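Long-range contacts in endonuclease V (PDB 3GA2), which probably cleaves double-stranded DNA at the second phosphodiester bond 3' to a deoxyinosine, using magnesium, to start repair of deaminated bases: residues A[1-9]-A[131-139]; A[39-47]-A[59-68]. The protein carries 1 engineered substitution. All coordinates share one frame; numbering follows the deposited sequence.

The two contacts illustrate how one alpha/beta fold uses different chemistry for a buried sheet contact and for a partly buried packing of loop on helix. Interaction 2 is the buried one: strands 41-52 and 55-66 pair as a hairpin inside the mixed sheet, and regular backbone hydrogen bonds do most of the work. Interaction 1, partly buried, lays the irregular N-terminal segment 1-9 against the end of helix 128-136, with a single backbone bond and a cluster of aromatic rings. Their nearest atoms stay about 6 Å apart, yet helix 96-105 touches both. Interaction 2 carries a predicted magnesium ligand, whereas interaction 1 lies away from the annotated sites.

Interaction 1 (A[1-9]-A[131-139]); sequences MKVFDVHKF and HAAFFLGKP
Val6, His7 and Phe9 close on the ring of Phe135. CG2 of Val6 sits over the centre of one face of the Phe135 ring, 3.9 Å from the centroid and 12° off the normal, a well-centred CH-pi contact; the same methyl also reaches Phe134 CB. At the far end of the ring, Phe135 turns its edge to the face of His7 in a T-shaped pair, the planes at 69° and Phe135 CZ lying toward the rim of the imidazole. Phe9 arrives from the opposite direction, its CZ 3.6 Å from Phe135 CZ; these two rings are nearly parallel but slid so far apart that they scarcely overlap. His7 CG lies between its backbone N and carbonyl carbon (chi1 63°), which carries the imidazole up to His131, and the two histidine rings meet rim to rim with centroids 5.2 Å apart. With an alanine at Phe135, a gap is likely to open between Val6, His7 and Phe9, and the His7 ring would lose its edge-on partner.

One backbone bond joins the segments beside this packing. Phe4 N donates to Phe135 O at 2.7 Å, in the carbonyl plane, and the Phe4 ring passes on to Gly137, where Phe4 CE1 stands 3.9 Å from Gly137 CA. Gly137 has just left the helix with positive phi, and a side chain here would run into that ring. At the start of the chain, CE of Met1, a selenomethionine, lies 3.3 Å from Leu136 O and also touches Leu136 CD2.

In the next shell, Ile100 of helix 96-105 meets Val3 and Phe135, Leu24 of helix 14-25 meets Val6, and Phe93 meets His131 edge-to-face. The whole is an aromatic cluster of His7, Phe9, His131 and Phe135, through which an irregular N-terminal arm packs onto a helix flanking the central sheet of an RNase H-like fold.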
HETATM    1  N   MSE A   1       1.801  -7.951  15.494  1.00 18.61           N
HETATM    2  CA  MSE A   1       0.429  -7.852  16.061  1.00 20.60           C
HETATM    3  C   MSE A   1      -0.482  -8.935  15.503  1.00 17.32           C
HETATM    4  O   MSE A   1      -0.127  -9.639  14.556  1.00 17.44           O
HETATM    5  CB  MSE A   1      -0.177  -6.472  15.769  1.00 24.79           C
HETATM    6  CG  MSE A   1      -0.173  -6.062  14.308  1.00 26.33           C
HETATM    7 SE   MSE A   1      -1.326  -4.513  13.940  1.00 31.52          SE
HETATM    8  CE  MSE A   1      -2.308  -5.224  12.435  1.00 19.54           C
ATOM      9  N   LYS A   2      -1.653  -9.073  16.110  1.00 15.46           N
ATOM     10  CA  LYS A   2      -2.627 -10.064  15.674  1.00 24.42           C
ATOM     11  C   LYS A   2      -3.312  -9.566  14.409  1.00 17.54           C
ATOM     12  O   LYS A   2      -3.477  -8.364  14.222  1.00 26.20           O
ATOM     13  CB  LYS A   2      -3.670 -10.283  16.770  1.00 22.68           C
ATOM     14  CG  LYS A   2      -3.081 -10.729  18.095  1.00 32.24           C
ATOM     15  CD  LYS A   2      -2.437 -12.096  17.981  1.00 30.51           C
ATOM     16  CE  LYS A   2      -3.477 -13.169  17.702  1.00 51.28           C
ATOM     17  NZ  LYS A   2      -4.487 -13.246  18.794  1.00 49.19           N
ATOM     18  N   VAL A   3      -3.695 -10.490  13.537  1.00 18.37           N
ATOM     19  CA  VAL A   3      -4.379 -10.134  12.299  1.00 20.61           C
ATOM     20  C   VAL A   3      -5.637 -10.979  12.142  1.00 26.86           C
ATOM     21  O   VAL A   3      -5.732 -12.074  12.703  1.00 22.72           O
ATOM     22  CB  VAL A   3      -3.492 -10.371  11.061  1.00 19.02           C
ATOM     23  CG1 VAL A   3      -2.291  -9.447  11.090  1.00 21.49           C
ATOM     24  CG2 VAL A   3      -3.052 -11.829  11.008  1.00 29.16           C
ATOM     25  N   PHE A   4      -6.604 -10.473  11.379  1.00 24.29           N
ATOM     26  CA  PHE A   4      -7.841 -11.207  11.151  1.00 28.93           C
ATOM     27  C   PHE A   4      -7.669 -12.233  10.043  1.00 23.58           C
ATOM     28  O   PHE A   4      -7.157 -11.916   8.975  1.00 33.67           O
ATOM     29  CB  PHE A   4      -8.980 -10.252  10.794  1.00 24.01           C
ATOM     30  CG  PHE A   4      -9.384  -9.352  11.921  1.00 28.08           C
ATOM     31  CD1 PHE A   4      -8.678  -8.183  12.185  1.00 26.25           C
ATOM     32  CD2 PHE A   4     -10.453  -9.691  12.746  1.00 23.63           C
ATOM     33  CE1 PHE A   4      -9.033  -7.365  13.255  1.00 25.76           C
ATOM     34  CE2 PHE A   4     -10.811  -8.880  13.816  1.00 18.36           C
ATOM     35  CZ  PHE A   4     -10.102  -7.715  14.072  1.00 27.41           C
ATOM     36  N   ASP A   5      -8.092 -13.463  10.310  1.00 30.59           N
ATOM     37  CA  ASP A   5      -7.988 -14.545   9.333  1.00 33.42           C
ATOM     38  C   ASP A   5      -9.134 -14.430   8.330  1.00 33.81           C
ATOM     39  O   ASP A   5     -10.049 -15.253   8.320  1.00 30.96           O
ATOM     40  CB  ASP A   5      -8.058 -15.901  10.039  1.00 33.06           C
ATOM     41  CG  ASP A   5      -7.519 -17.033   9.184  1.00 41.56           C
ATOM     42  OD1 ASP A   5      -7.903 -17.131   7.999  1.00 48.29           O
ATOM     43  OD2 ASP A   5      -6.714 -17.834   9.701  1.00 49.52           O
ATOM     44  N   VAL A   6      -9.077 -13.401   7.490  1.00 35.56           N
ATOM     45  CA  VAL A   6     -10.113 -13.158   6.492  1.00 31.19           C
ATOM     46  C   VAL A   6     -10.366 -14.368   5.601  1.00 32.75           C
ATOM     47  O   VAL A   6     -11.486 -14.872   5.536  1.00 38.01           O
ATOM     48  CB  VAL A   6      -9.745 -11.962   5.593  1.00 30.60           C
ATOM     49  CG1 VAL A   6     -10.887 -11.660   4.640  1.00 31.89           C
ATOM     50  CG2 VAL A   6      -9.427 -10.746   6.451  1.00 27.72           C
ATOM     51  N   HIS A   7      -9.328 -14.826   4.909  1.00 26.22           N
ATOM     52  CA  HIS A   7      -9.460 -15.973   4.027  1.00 23.69           C
ATOM     53  C   HIS A   7      -8.134 -16.678   3.788  1.00 28.42           C
ATOM     54  O   HIS A   7      -7.065 -16.167   4.124  1.00 19.11           O
ATOM     55  CB  HIS A   7     -10.044 -15.551   2.674  1.00 22.73           C
ATOM     56  CG  HIS A   7      -9.177 -14.601   1.906  1.00 23.92           C
ATOM     57  ND1 HIS A   7      -9.335 -13.231   1.965  1.00 27.90           N
ATOM     58  CD2 HIS A   7      -8.156 -14.823   1.045  1.00 19.09           C
ATOM     59  CE1 HIS A   7      -8.454 -12.653   1.172  1.00 12.44           C
ATOM     60  NE2 HIS A   7      -7.724 -13.595   0.601  1.00 27.83           N
ATOM     61  N   LYS A   8      -8.216 -17.857   3.183  1.00 33.06           N
ATOM     62  CA  LYS A   8      -7.033 -18.648   2.884  1.00 35.16           C
ATOM     63  C   LYS A   8      -6.532 -18.293   1.491  1.00 29.49           C
ATOM     64  O   LYS A   8      -7.213 -17.604   0.736  1.00 28.91           O
ATOM     65  CB  LYS A   8      -7.380 -20.136   2.957  1.00 43.29           C
ATOM     66  CG  LYS A   8      -8.456 -20.547   1.965  1.00 52.49           C
ATOM     67  CD  LYS A   8      -9.382 -21.603   2.539  1.00 53.87           C
ATOM     68  CE  LYS A   8     -10.562 -21.850   1.610  1.00 52.86           C
ATOM     69  NZ  LYS A   8     -11.622 -22.676   2.253  1.00 48.82           N
ATOM     70  N   PHE A   9      -5.341 -18.768   1.155  1.00 28.87           N
ATOM     71  CA  PHE A   9      -4.758 -18.494  -0.152  1.00 30.71           C
ATOM     72  C   PHE A   9      -4.661 -19.767  -0.986  1.00 32.31           C
ATOM     73  O   PHE A   9      -3.577 -20.150  -1.419  1.00 39.89           O
ATOM     74  CB  PHE A   9      -3.376 -17.867   0.032  1.00 28.00           C
ATOM     75  CG  PHE A   9      -3.413 -16.539   0.731  1.00 30.08           C
ATOM     76  CD1 PHE A   9      -3.659 -15.369   0.019  1.00 25.96           C
ATOM     77  CD2 PHE A   9      -3.265 -16.462   2.110  1.00 31.52           C
ATOM     78  CE1 PHE A   9      -3.760 -14.144   0.672  1.00 24.43           C
ATOM     79  CE2 PHE A   9      -3.365 -15.245   2.772  1.00 31.68           C
ATOM     80  CZ  PHE A   9      -3.615 -14.084   2.050  1.00 33.41           C
ATOM     81  N   HIS A 131      -7.159  -4.434   0.094  1.00 11.63           N
ATOM     82  CA  HIS A 131      -7.221  -5.849   0.422  1.00 16.63           C
ATOM     83  C   HIS A 131      -6.527  -6.170   1.754  1.00 18.52           C
ATOM     84  O   HIS A 131      -7.091  -6.864   2.603  1.00 15.84           O
ATOM     85  CB  HIS A 131      -6.594  -6.665  -0.722  1.00 15.48           C
ATOM     86  CG  HIS A 131      -6.991  -8.109  -0.731  1.00 18.94           C
ATOM     87  ND1 HIS A 131      -6.771  -8.934  -1.817  1.00 22.47           N
ATOM     88  CD2 HIS A 131      -7.586  -8.879   0.209  1.00 17.82           C
ATOM     89  CE1 HIS A 131      -7.213 -10.147  -1.541  1.00 25.80           C
ATOM     90  NE2 HIS A 131      -7.713 -10.142  -0.317  1.00 12.38           N
ATOM     91  N   ALA A 132      -5.311  -5.665   1.938  1.00 14.40           N
ATOM     92  CA  ALA A 132      -4.569  -5.908   3.172  1.00 14.56           C
ATOM     93  C   ALA A 132      -5.303  -5.374   4.403  1.00 11.28           C
ATOM     94  O   ALA A 132      -5.174  -5.924   5.497  1.00 11.64           O
ATOM     95  CB  ALA A 132      -3.183  -5.275   3.081  1.00 14.92           C
ATOM     96  N   ALA A 133      -6.074  -4.307   4.224  1.00 10.49           N
ATOM     97  CA  ALA A 133      -6.797  -3.706   5.339  1.00 15.31           C
ATOM     98  C   ALA A 133      -7.663  -4.704   6.095  1.00 14.45           C
ATOM     99  O   ALA A 133      -7.713  -4.678   7.323  1.00 17.04           O
ATOM    100  CB  ALA A 133      -7.648  -2.553   4.851  1.00 17.11           C
ATOM    101  N   PHE A 134      -8.347  -5.585   5.372  1.00 17.18           N
ATOM    102  CA  PHE A 134      -9.200  -6.559   6.036  1.00 13.77           C
ATOM    103  C   PHE A 134      -8.404  -7.435   6.994  1.00 14.22           C
ATOM    104  O   PHE A 134      -8.851  -7.705   8.107  1.00 21.88           O
ATOM    105  CB  PHE A 134      -9.933  -7.427   5.014  1.00 24.06           C
ATOM    106  CG  PHE A 134     -10.846  -6.653   4.114  1.00 12.74           C
ATOM    107  CD1 PHE A 134     -10.431  -6.268   2.845  1.00 19.36           C
ATOM    108  CD2 PHE A 134     -12.114  -6.291   4.543  1.00 16.79           C
ATOM    109  CE1 PHE A 134     -11.270  -5.528   2.010  1.00 15.16           C
ATOM    110  CE2 PHE A 134     -12.962  -5.551   3.718  1.00 19.16           C
ATOM    111  CZ  PHE A 134     -12.537  -5.170   2.450  1.00 16.14           C
ATOM    112  N   PHE A 135      -7.221  -7.872   6.577  1.00 20.27           N
ATOM    113  CA  PHE A 135      -6.400  -8.705   7.444  1.00 13.83           C
ATOM    114  C   PHE A 135      -5.847  -7.926   8.634  1.00 18.16           C
ATOM    115  O   PHE A 135      -5.848  -8.416   9.764  1.00 16.10           O
ATOM    116  CB  PHE A 135      -5.227  -9.309   6.677  1.00 21.31           C
ATOM    117  CG  PHE A 135      -5.611 -10.401   5.725  1.00 17.67           C
ATOM    118  CD1 PHE A 135      -6.067 -10.102   4.447  1.00 18.35           C
ATOM    119  CD2 PHE A 135      -5.467 -11.736   6.094  1.00 21.71           C
ATOM    120  CE1 PHE A 135      -6.371 -11.120   3.537  1.00 12.82           C
ATOM    121  CE2 PHE A 135      -5.767 -12.763   5.197  1.00 18.05           C
ATOM    122  CZ  PHE A 135      -6.220 -12.452   3.914  1.00 12.82           C
ATOM    123  N   LEU A 136      -5.375  -6.710   8.374  1.00 16.40           N
ATOM    124  CA  LEU A 136      -4.794  -5.866   9.414  1.00 16.23           C
ATOM    125  C   LEU A 136      -5.816  -5.267  10.374  1.00  9.44           C
ATOM    126  O   LEU A 136      -5.486  -4.943  11.514  1.00 14.44           O
ATOM    127  CB  LEU A 136      -3.984  -4.730   8.779  1.00 16.90           C
ATOM    128  CG  LEU A 136      -2.863  -5.090   7.801  1.00 18.05           C
ATOM    129  CD1 LEU A 136      -2.246  -3.812   7.223  1.00 15.79           C
ATOM    130  CD2 LEU A 136      -1.796  -5.914   8.515  1.00  7.13           C
ATOM    131  N   GLY A 137      -7.055  -5.116   9.918  1.00 17.24           N
ATOM    132  CA  GLY A 137      -8.082  -4.531  10.770  1.00 14.89           C
ATOM    133  C   GLY A 137      -7.739  -3.087  11.126  1.00 19.31           C
ATOM    134  O   GLY A 137      -8.178  -2.559  12.146  1.00 18.46           O
ATOM    135  N   LYS A 138      -6.943  -2.445  10.279  1.00 19.36           N
ATOM    136  CA  LYS A 138      -6.552  -1.072  10.516  1.00 12.82           C
ATOM    137  C   LYS A 138      -6.754  -0.221   9.275  1.00 14.02           C
ATOM    138  O   LYS A 138      -6.865  -0.732   8.168  1.00 11.69           O
ATOM    139  CB  LYS A 138      -5.077  -1.001  10.933  1.00 15.52           C
ATOM    140  CG  LYS A 138      -4.753  -1.648  12.277  1.00  9.38           C
ATOM    141  CD  LYS A 138      -5.379  -0.884  13.447  1.00 14.44           C
ATOM    142  CE  LYS A 138      -4.802  -1.344  14.787  1.00 23.75           C
ATOM    143  NZ  LYS A 138      -5.275  -0.508  15.929  1.00 21.50           N
ATOM    144  N   PRO A 139      -6.836   1.103   9.450  1.00 12.43           N
ATOM    145  CA  PRO A 139      -7.012   1.977   8.289  1.00 10.89           C
ATOM    146  C   PRO A 139      -5.755   1.855   7.416  1.00 10.70           C
ATOM    147  O   PRO A 139      -4.638   1.776   7.937  1.00 10.08           O
ATOM    148  CB  PRO A 139      -7.116   3.365   8.916  1.00 11.43           C
ATOM    149  CG  PRO A 139      -7.732   3.091  10.261  1.00 11.03           C
ATOM    150  CD  PRO A 139      -7.010   1.847  10.709  1.00 10.45           C
TER

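Interaction 2 (A[39-47]-A[59-68]); sequences INTTAGVDL and VCCIIVIDAD. Engineered in segment 39-47: Thr42 (natural residue Gly).
Thr42, an engineered residue where the natural protein has glycine, and Ile65 both place a branch between backbone N and carbonyl carbon: Thr42 OG1 at chi1 74° and Ile65 CG1 at chi1 64°. These rotations bring Thr42 OG1 to 3.3 Å from Ile65 CG1 across the strands, an apolar neighbour for a buried hydroxyl that finds no hydrogen-bonding partner in the model. At the other end Leu47 CD2 presses on Cys60 CB at 3.3 Å, tighter than usual van der Waals contact.

Between these ends the chains run antiparallel, their axes at 161°. Thr42-Ile65, Gly44-Ile63 and Asp46-Cys61 are hydrogen-bonded pairs; the bond from Ile65 N to Thr42 O, at 2.9 Å, is nearly straight. This is the hairpin of strands 41-52 and 55-66 in the mixed sheet of the RNase H-like fold, where strand 41-52 lies between strand 55-66 and the parallel strand 113-116. Ala43, Val45, Ile62 and Val64 share the sheet face that Cys60 and Ile62 turn to helix 96-105; Val45 CG1 lies 3.8 Å from Cys60 SG.

Asp46, a predicted magnesium ligand, points to the other face, beside Asp116 and Asp223. Asp46 OD2 accepts a hydrogen bond from Leu47 N at 2.7 Å on the anti side, a bond that restrains the carboxylate's rotation. Beyond the strand, Ala67 N donates a hydrogen bond to Asn40 O from above the carbonyl plane.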
ATOM      1  N   ILE A  39      -3.329  10.518  15.678  1.00 11.70           N
ATOM      2  CA  ILE A  39      -2.692   9.198  15.720  1.00 14.37           C
ATOM      3  C   ILE A  39      -1.326   9.158  16.409  1.00 17.64           C
ATOM      4  O   ILE A  39      -0.598  10.153  16.436  1.00 11.58           O
ATOM      5  CB  ILE A  39      -2.536   8.608  14.309  1.00 20.18           C
ATOM      6  CG1 ILE A  39      -1.970   9.669  13.362  1.00 19.27           C
ATOM      7  CG2 ILE A  39      -3.876   8.056  13.830  1.00 22.62           C
ATOM      8  CD1 ILE A  39      -1.850   9.219  11.922  1.00 26.37           C
ATOM      9  N   ASN A  40      -0.989   7.991  16.956  1.00 12.36           N
ATOM     10  CA  ASN A  40       0.274   7.788  17.656  1.00  9.30           C
ATOM     11  C   ASN A  40       1.383   7.274  16.738  1.00 15.83           C
ATOM     12  O   ASN A  40       2.541   7.670  16.867  1.00 14.19           O
ATOM     13  CB  ASN A  40       0.095   6.788  18.809  1.00 13.38           C
ATOM     14  CG  ASN A  40      -0.911   7.257  19.849  1.00 18.84           C
ATOM     15  OD1 ASN A  40      -0.765   8.331  20.429  1.00 18.67           O
ATOM     16  ND2 ASN A  40      -1.936   6.442  20.093  1.00 18.11           N
ATOM     17  N   THR A  41       1.027   6.381  15.819  1.00 17.12           N
ATOM     18  CA  THR A  41       1.998   5.801  14.902  1.00 16.23           C
ATOM     19  C   THR A  41       1.431   5.573  13.499  1.00 12.98           C
ATOM     20  O   THR A  41       0.219   5.480  13.306  1.00 12.64           O
ATOM     21  CB  THR A  41       2.496   4.437  15.430  1.00 24.71           C
ATOM     22  OG1 THR A  41       1.373   3.574  15.653  1.00 18.25           O
ATOM     23  CG2 THR A  41       3.262   4.607  16.726  1.00 24.35           C
ATOM     24  N   THR A  42       2.323   5.503  12.518  1.00  8.52           N
ATOM     25  CA  THR A  42       1.934   5.232  11.142  1.00 11.94           C
ATOM     26  C   THR A  42       2.983   4.243  10.634  1.00 19.22           C
ATOM     27  O   THR A  42       4.163   4.335  10.989  1.00 17.82           O
ATOM     28  CB  THR A  42       1.906   6.519  10.251  1.00  9.98           C
ATOM     29  OG1 THR A  42       3.237   6.934   9.939  1.00 30.01           O
ATOM     30  CG2 THR A  42       1.193   7.652  10.962  1.00 20.05           C
ATOM     31  N   ALA A  43       2.561   3.268   9.840  1.00 12.20           N
ATOM     32  CA  ALA A  43       3.504   2.289   9.319  1.00 11.65           C
ATOM     33  C   ALA A  43       3.565   2.370   7.804  1.00  7.47           C
ATOM     34  O   ALA A  43       2.621   2.827   7.158  1.00 13.90           O
ATOM     35  CB  ALA A  43       3.096   0.877   9.762  1.00  8.66           C
ATOM     36  N   GLY A  44       4.689   1.932   7.254  1.00  9.46           N
ATOM     37  CA  GLY A  44       4.869   1.934   5.815  1.00  8.23           C
ATOM     38  C   GLY A  44       5.151   0.512   5.381  1.00 13.86           C
ATOM     39  O   GLY A  44       5.911  -0.193   6.043  1.00 10.37           O
ATOM     40  N   VAL A  45       4.549   0.091   4.273  1.00 11.41           N
ATOM     41  CA  VAL A  45       4.726  -1.264   3.773  1.00 13.87           C
ATOM     42  C   VAL A  45       5.209  -1.267   2.330  1.00 16.68           C
ATOM     43  O   VAL A  45       4.694  -0.530   1.483  1.00 16.13           O
ATOM     44  CB  VAL A  45       3.394  -2.056   3.808  1.00  6.29           C
ATOM     45  CG1 VAL A  45       3.656  -3.537   3.575  1.00 10.12           C
ATOM     46  CG2 VAL A  45       2.691  -1.837   5.136  1.00  4.77           C
ATOM     47  N   ASP A  46       6.208  -2.088   2.051  1.00 11.54           N
ATOM     48  CA  ASP A  46       6.701  -2.204   0.693  1.00 14.86           C
ATOM     49  C   ASP A  46       7.175  -3.635   0.483  1.00 18.58           C
ATOM     50  O   ASP A  46       7.371  -4.382   1.446  1.00 11.94           O
ATOM     51  CB  ASP A  46       7.823  -1.195   0.421  1.00 16.88           C
ATOM     52  CG  ASP A  46       7.876  -0.771  -1.037  1.00 23.62           C
ATOM     53  OD1 ASP A  46       8.337   0.361  -1.323  1.00 14.27           O
ATOM     54  OD2 ASP A  46       7.452  -1.571  -1.898  1.00 16.85           O
ATOM     55  N   LEU A  47       7.351  -4.006  -0.782  1.00 12.86           N
ATOM     56  CA  LEU A  47       7.761  -5.353  -1.160  1.00 16.49           C
ATOM     57  C   LEU A  47       8.741  -5.266  -2.323  1.00 23.23           C
ATOM     58  O   LEU A  47       8.595  -4.410  -3.197  1.00 22.75           O
ATOM     59  CB  LEU A  47       6.528  -6.143  -1.601  1.00 25.71           C
ATOM     60  CG  LEU A  47       6.432  -7.661  -1.452  1.00 27.30           C
ATOM     61  CD1 LEU A  47       7.809  -8.299  -1.472  1.00 39.21           C
ATOM     62  CD2 LEU A  47       5.720  -7.970  -0.158  1.00 27.88           C
ATOM     63  N   VAL A  59      10.555  -9.881  -0.508  1.00 26.41           N
ATOM     64  CA  VAL A  59      10.800  -9.455   0.861  1.00 26.33           C
ATOM     65  C   VAL A  59       9.912  -8.262   1.188  1.00 25.68           C
ATOM     66  O   VAL A  59       9.958  -7.235   0.511  1.00 17.92           O
ATOM     67  CB  VAL A  59      12.265  -9.035   1.076  1.00 26.76           C
ATOM     68  CG1 VAL A  59      12.471  -8.604   2.520  1.00 27.23           C
ATOM     69  CG2 VAL A  59      13.188 -10.185   0.741  1.00 38.95           C
ATOM     70  N   CYS A  60       9.104  -8.405   2.231  1.00 19.79           N
ATOM     71  CA  CYS A  60       8.221  -7.329   2.653  1.00 21.96           C
ATOM     72  C   CYS A  60       8.764  -6.692   3.918  1.00 16.47           C
ATOM     73  O   CYS A  60       9.075  -7.388   4.883  1.00 16.90           O
ATOM     74  CB  CYS A  60       6.811  -7.854   2.938  1.00 20.57           C
ATOM     75  SG  CYS A  60       5.756  -6.645   3.805  1.00 14.76           S
ATOM     76  N   CYS A  61       8.884  -5.371   3.903  1.00 15.35           N
ATOM     77  CA  CYS A  61       9.364  -4.634   5.059  1.00 13.64           C
ATOM     78  C   CYS A  61       8.271  -3.709   5.560  1.00 16.59           C
ATOM     79  O   CYS A  61       7.554  -3.082   4.776  1.00 16.61           O
ATOM     80  CB  CYS A  61      10.584  -3.777   4.714  1.00 16.50           C
ATOM     81  SG  CYS A  61      12.116  -4.667   4.384  1.00 28.40           S
ATOM     82  N   ILE A  62       8.148  -3.632   6.875  1.00 14.35           N
ATOM     83  CA  ILE A  62       7.185  -2.749   7.503  1.00 11.41           C
ATOM     84  C   ILE A  62       8.011  -1.846   8.404  1.00 13.74           C
ATOM     85  O   ILE A  62       8.772  -2.321   9.248  1.00 13.56           O
ATOM     86  CB  ILE A  62       6.154  -3.521   8.352  1.00 10.54           C
ATOM     87  CG1 ILE A  62       5.261  -4.371   7.444  1.00 14.58           C
ATOM     88  CG2 ILE A  62       5.301  -2.543   9.160  1.00 19.50           C
ATOM     89  CD1 ILE A  62       4.231  -5.203   8.190  1.00 13.94           C
ATOM     90  N   ILE A  63       7.881  -0.542   8.196  1.00 10.51           N
ATOM     91  CA  ILE A  63       8.602   0.438   8.989  1.00 10.41           C
ATOM     92  C   ILE A  63       7.560   1.211   9.777  1.00  6.74           C
ATOM     93  O   ILE A  63       6.656   1.793   9.187  1.00 11.62           O
ATOM     94  CB  ILE A  63       9.360   1.440   8.102  1.00  6.81           C
ATOM     95  CG1 ILE A  63      10.218   0.690   7.085  1.00  6.81           C
ATOM     96  CG2 ILE A  63      10.215   2.349   8.969  1.00 13.23           C
ATOM     97  CD1 ILE A  63      11.290  -0.184   7.708  1.00  3.69           C
ATOM     98  N   VAL A  64       7.678   1.200  11.099  1.00  6.24           N
ATOM     99  CA  VAL A  64       6.740   1.908  11.956  1.00  5.43           C
ATOM    100  C   VAL A  64       7.404   3.170  12.483  1.00  7.83           C
ATOM    101  O   VAL A  64       8.518   3.116  12.997  1.00 13.13           O
ATOM    102  CB  VAL A  64       6.322   1.042  13.169  1.00  8.78           C
ATOM    103  CG1 VAL A  64       5.216   1.734  13.946  1.00  9.47           C
ATOM    104  CG2 VAL A  64       5.854  -0.334  12.695  1.00 10.33           C
ATOM    105  N   ILE A  65       6.744   4.314  12.330  1.00  8.68           N
ATOM    106  CA  ILE A  65       7.313   5.547  12.851  1.00  9.34           C
ATOM    107  C   ILE A  65       6.371   6.168  13.873  1.00  9.22           C
ATOM    108  O   ILE A  65       5.190   5.828  13.927  1.00 11.51           O
ATOM    109  CB  ILE A  65       7.593   6.591  11.737  1.00  8.94           C
ATOM    110  CG1 ILE A  65       6.284   7.032  11.082  1.00 13.38           C
ATOM    111  CG2 ILE A  65       8.544   5.998  10.691  1.00  9.13           C
ATOM    112  CD1 ILE A  65       6.400   8.335  10.326  1.00 19.58           C
ATOM    113  N   ASP A  66       6.912   7.062  14.696  1.00 17.63           N
ATOM    114  CA  ASP A  66       6.125   7.770  15.699  1.00 11.23           C
ATOM    115  C   ASP A  66       5.434   8.860  14.895  1.00 11.65           C
ATOM    116  O   ASP A  66       6.084   9.574  14.132  1.00 13.00           O
ATOM    117  CB  ASP A  66       7.056   8.378  16.754  1.00 23.94           C
ATOM    118  CG  ASP A  66       6.322   9.259  17.746  1.00 21.35           C
ATOM    119  OD1 ASP A  66       5.956  10.398  17.385  1.00 24.60           O
ATOM    120  OD2 ASP A  66       6.103   8.805  18.884  1.00 24.73           O
ATOM    121  N   ALA A  67       4.120   8.986  15.041  1.00 11.99           N
ATOM    122  CA  ALA A  67       3.377   9.984  14.270  1.00 17.77           C
ATOM    123  C   ALA A  67       3.858  11.422  14.435  1.00 15.96           C
ATOM    124  O   ALA A  67       3.961  12.146  13.452  1.00 14.79           O
ATOM    125  CB  ALA A  67       1.888   9.900  14.608  1.00 10.71           C
ATOM    126  N   ASP A  68       4.144  11.831  15.671  1.00 11.18           N
ATOM    127  CA  ASP A  68       4.588  13.196  15.933  1.00 16.49           C
ATOM    128  C   ASP A  68       6.042  13.481  15.537  1.00 21.11           C
ATOM    129  O   ASP A  68       6.305  14.395  14.754  1.00 21.49           O
ATOM    130  CB  ASP A  68       4.398  13.555  17.412  1.00 16.40           C
ATOM    131  CG  ASP A  68       2.937  13.561  17.845  1.00 19.61           C
ATOM    132  OD1 ASP A  68       2.034  13.598  16.982  1.00 14.06           O
ATOM    133  OD2 ASP A  68       2.690  13.549  19.069  1.00 17.25           O
TER